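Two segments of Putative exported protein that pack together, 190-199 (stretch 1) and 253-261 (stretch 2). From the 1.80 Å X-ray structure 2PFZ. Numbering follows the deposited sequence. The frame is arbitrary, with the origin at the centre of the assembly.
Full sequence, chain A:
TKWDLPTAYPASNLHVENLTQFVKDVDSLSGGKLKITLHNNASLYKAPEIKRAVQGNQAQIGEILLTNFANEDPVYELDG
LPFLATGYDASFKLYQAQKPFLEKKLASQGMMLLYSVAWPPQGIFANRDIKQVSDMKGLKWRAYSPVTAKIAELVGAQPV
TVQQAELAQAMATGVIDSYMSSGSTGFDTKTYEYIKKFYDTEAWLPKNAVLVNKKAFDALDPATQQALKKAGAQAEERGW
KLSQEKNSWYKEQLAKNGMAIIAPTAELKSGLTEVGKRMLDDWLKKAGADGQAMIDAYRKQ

Stretch 1 (190-199) KTYEYIKKFY
Stretch 2 (253-261) QLAKNGMAI

The most unusual feature of this contact is the ring of Y192, which receives the side chain of N257 over one face: N257 CB lies 3.7 Å from the centroid of the Y192 ring, 11° off its normal, a CH-pi contact, and N257 OD1 comes within 3.6 Å of Y192 CE2. Y192 (chi1 56°, p; chi2 -101°) directs its CA-to-CB bond toward stretch 2, and N257 (chi1 -86°, m; chi2 -67°) directs its own toward stretch 1, so the two side chains meet. At the ring edge, L254 (m, t) brings CD2 to 3.9 Å from Y192 CD1.

N257 is the first residue after the helix to leave helical angles (phi/psi -91/9). Its ND2 donates to Q253 O at 3.2 Å, tying the side chain back to the last helical turn. G258 follows at 95/11, where a CB would be jammed against the preceding carbonyl oxygen, so glycine suits the position. The turn is closed by G258 N to A255 O at 2.9 Å and M259 N to L254 O at 3.1 Å.

From here the backbones run as parallel strands, K197 paired with A260 (CA to CA 4.6 Å) and F198 with I261 (CA to CA 5.0 Å). Two nearly linear hydrogen bonds set the register: A260 N to K196 O, 2.8 Å and 168°, and F198 N to A260 O, 2.8 Å and 165°. A260 therefore uses both its amide and its carbonyl. CA-H...O contacts supplement them: M259 CA to K196 O at 3.3 Å, K197 CA to A260 O at 3.4 Å, and I261 CA to F198 O at 3.5 Å.

M259 fills the space between the 3-10 segment 191-193 and the strand. Its CA-to-CB bond points sideways, but the t, t, m chain (-163°, 175°, -77°) carries its end nearer stretch 1. M259 CE reaches I195 O at 3.4 Å, Y192 CA at 3.5 Å and Y192 CB at 3.7 Å, while M259 SD lies 3.8 Å from F198 CB. A long, unbranched apolar chain suits this buried route.

F198 (t, chi2 78°) and I261 (m, m) share one sheet face, with F198 CB 4.2 Å from I261 CD1; the phenyl end leads away from stretch 2. K197 (m, t, t, chi4 -33°) and A260 occupy the other face, K197 CG standing 4.4 Å from A260 CB. Exposed K196 points its CA-to-CB bond away and folds back within stretch 1, its NZ donating to Y192 O at 3.0 Å. Altogether 553 Å² is buried, summed over both sides.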

# COMPACT_ATOMS: atom_id res chain seq x y z
N LYS A 190 -0.25 15.95 7.67
CA LYS A 190 -0.64 17.36 7.51
C LYS A 190 -0.04 17.98 6.25
O LYS A 190 0.53 19.08 6.30
CB LYS A 190 -0.27 18.16 8.77
CG LYS A 190 -1.08 17.75 9.97
CD LYS A 190 -1.35 18.95 10.88
CE LYS A 190 -0.28 19.10 11.95
NZ LYS A 190 -0.75 18.48 13.21
N THR A 191 -0.19 17.28 5.12
CA THR A 191 0.31 17.72 3.80
C THR A 191 -0.29 19.06 3.37
O THR A 191 0.34 19.84 2.68
CB THR A 191 0.07 16.61 2.74
OG1 THR A 191 1.01 15.57 2.98
CG2 THR A 191 0.31 17.11 1.30
N TYR A 192 -1.51 19.32 3.84
CA TYR A 192 -2.20 20.59 3.58
C TYR A 192 -1.46 21.85 4.05
O TYR A 192 -1.72 22.95 3.55
CB TYR A 192 -3.61 20.55 4.17
CG TYR A 192 -3.68 20.23 5.64
CD1 TYR A 192 -4.01 18.94 6.08
CD2 TYR A 192 -3.44 21.21 6.61
CE1 TYR A 192 -4.09 18.64 7.46
CE2 TYR A 192 -3.53 20.92 7.97
CZ TYR A 192 -3.84 19.64 8.38
OH TYR A 192 -3.94 19.38 9.72
N GLU A 193 -0.55 21.70 5.00
CA GLU A 193 0.28 22.82 5.43
C GLU A 193 1.24 23.30 4.31
O GLU A 193 1.58 24.49 4.23
CB GLU A 193 1.04 22.47 6.72
CG GLU A 193 0.11 22.30 7.92
CD GLU A 193 0.82 21.88 9.19
OE1 GLU A 193 1.99 21.44 9.11
OE2 GLU A 193 0.22 21.99 10.28
N TYR A 194 1.61 22.40 3.40
CA TYR A 194 2.67 22.67 2.43
C TYR A 194 2.25 22.51 0.99
O TYR A 194 2.85 23.10 0.09
CB TYR A 194 3.85 21.75 2.70
CG TYR A 194 4.47 21.94 4.05
CD1 TYR A 194 5.36 23.00 4.28
CD2 TYR A 194 4.18 21.09 5.10
CE1 TYR A 194 5.93 23.19 5.54
CE2 TYR A 194 4.75 21.27 6.36
CZ TYR A 194 5.62 22.31 6.56
OH TYR A 194 6.19 22.49 7.81
N ILE A 195 1.23 21.68 0.77
CA ILE A 195 0.79 21.36 -0.58
C ILE A 195 -0.72 21.55 -0.65
O ILE A 195 -1.45 21.05 0.19
CB ILE A 195 1.22 19.92 -0.97
CG1 ILE A 195 2.74 19.76 -0.85
CG2 ILE A 195 0.79 19.59 -2.37
CD1 ILE A 195 3.27 18.33 -1.04
N LYS A 196 -1.19 22.29 -1.66
CA LYS A 196 -2.55 22.84 -1.65
C LYS A 196 -3.61 22.16 -2.52
O LYS A 196 -4.78 22.53 -2.43
CB LYS A 196 -2.51 24.33 -2.03
CG LYS A 196 -2.78 25.25 -0.88
CD LYS A 196 -1.66 25.20 0.13
CE LYS A 196 -2.20 25.41 1.51
NZ LYS A 196 -1.09 25.65 2.46
N LYS A 197 -3.21 21.22 -3.37
CA LYS A 197 -4.14 20.56 -4.29
C LYS A 197 -4.00 19.05 -4.13
O LYS A 197 -2.91 18.56 -3.83
CB LYS A 197 -3.87 20.93 -5.77
CG LYS A 197 -3.99 22.44 -6.11
CD LYS A 197 -3.50 22.71 -7.53
CE LYS A 197 -3.25 24.22 -7.81
NZ LYS A 197 -4.18 25.12 -7.08
N PHE A 198 -5.10 18.33 -4.33
CA PHE A 198 -5.07 16.87 -4.50
C PHE A 198 -5.97 16.56 -5.69
O PHE A 198 -7.19 16.78 -5.63
CB PHE A 198 -5.60 16.18 -3.23
CG PHE A 198 -5.69 14.69 -3.33
CD1 PHE A 198 -4.56 13.89 -3.20
CD2 PHE A 198 -6.94 14.06 -3.46
CE1 PHE A 198 -4.64 12.48 -3.27
CE2 PHE A 198 -7.04 12.67 -3.53
CZ PHE A 198 -5.90 11.88 -3.42
N TYR A 199 -5.37 16.09 -6.77
CA TYR A 199 -6.07 15.59 -7.94
C TYR A 199 -6.45 14.14 -7.64
O TYR A 199 -5.58 13.28 -7.50
CB TYR A 199 -5.15 15.66 -9.16
CG TYR A 199 -4.87 17.08 -9.55
CD1 TYR A 199 -5.70 17.75 -10.44
CD2 TYR A 199 -3.79 17.78 -9.00
CE1 TYR A 199 -5.46 19.09 -10.77
CE2 TYR A 199 -3.53 19.11 -9.34
CZ TYR A 199 -4.38 19.74 -10.22
OH TYR A 199 -4.15 21.05 -10.57
N GLN A 253 -12.14 16.28 4.94
CA GLN A 253 -11.34 16.89 5.99
C GLN A 253 -10.16 17.67 5.40
O GLN A 253 -9.87 18.76 5.85
CB GLN A 253 -10.90 15.84 7.03
CG GLN A 253 -10.64 16.41 8.43
CD GLN A 253 -11.90 16.76 9.23
OE1 GLN A 253 -11.80 17.38 10.29
NE2 GLN A 253 -13.08 16.38 8.73
N LEU A 254 -9.50 17.13 4.38
CA LEU A 254 -8.45 17.85 3.65
C LEU A 254 -8.99 19.17 3.09
O LEU A 254 -8.32 20.21 3.16
CB LEU A 254 -7.88 16.99 2.51
CG LEU A 254 -6.92 15.87 2.96
CD1 LEU A 254 -6.63 14.91 1.82
CD2 LEU A 254 -5.63 16.44 3.50
N ALA A 255 -10.21 19.11 2.54
CA ALA A 255 -10.89 20.33 2.09
C ALA A 255 -11.12 21.29 3.25
O ALA A 255 -10.79 22.48 3.14
CB ALA A 255 -12.20 20.01 1.36
N LYS A 256 -11.65 20.79 4.37
CA LYS A 256 -11.84 21.63 5.56
C LYS A 256 -10.56 22.40 5.88
O LYS A 256 -10.60 23.56 6.30
CB LYS A 256 -12.28 20.78 6.77
CG LYS A 256 -12.45 21.55 8.09
CD LYS A 256 -13.51 20.94 9.03
CE LYS A 256 -12.96 20.45 10.40
NZ LYS A 256 -12.02 21.43 11.07
N ASN A 257 -9.42 21.75 5.61
CA ASN A 257 -8.10 22.28 5.93
C ASN A 257 -7.41 23.11 4.85
O ASN A 257 -6.22 23.45 4.96
CB ASN A 257 -7.20 21.13 6.38
CG ASN A 257 -7.35 20.85 7.85
OD1 ASN A 257 -6.97 21.68 8.69
ND2 ASN A 257 -7.91 19.69 8.19
N GLY A 258 -8.17 23.43 3.80
CA GLY A 258 -7.73 24.35 2.76
C GLY A 258 -7.10 23.74 1.52
O GLY A 258 -6.53 24.47 0.70
N MET A 259 -7.20 22.42 1.36
CA MET A 259 -6.72 21.76 0.13
C MET A 259 -7.84 21.75 -0.92
O MET A 259 -9.01 21.59 -0.58
CB MET A 259 -6.27 20.32 0.46
CG MET A 259 -5.38 19.65 -0.59
SD MET A 259 -4.80 18.03 -0.02
CE MET A 259 -3.53 18.52 1.11
N ALA A 260 -7.48 21.95 -2.18
CA ALA A 260 -8.45 21.81 -3.27
C ALA A 260 -8.48 20.33 -3.61
O ALA A 260 -7.46 19.76 -3.97
CB ALA A 260 -8.02 22.61 -4.48
N ILE A 261 -9.65 19.71 -3.49
CA ILE A 261 -9.86 18.36 -4.00
C ILE A 261 -10.42 18.42 -5.42
O ILE A 261 -11.55 18.89 -5.63
CB ILE A 261 -10.79 17.54 -3.07
CG1 ILE A 261 -10.44 17.77 -1.58
CG2 ILE A 261 -10.75 16.04 -3.46
CD1 ILE A 261 -8.99 17.40 -1.17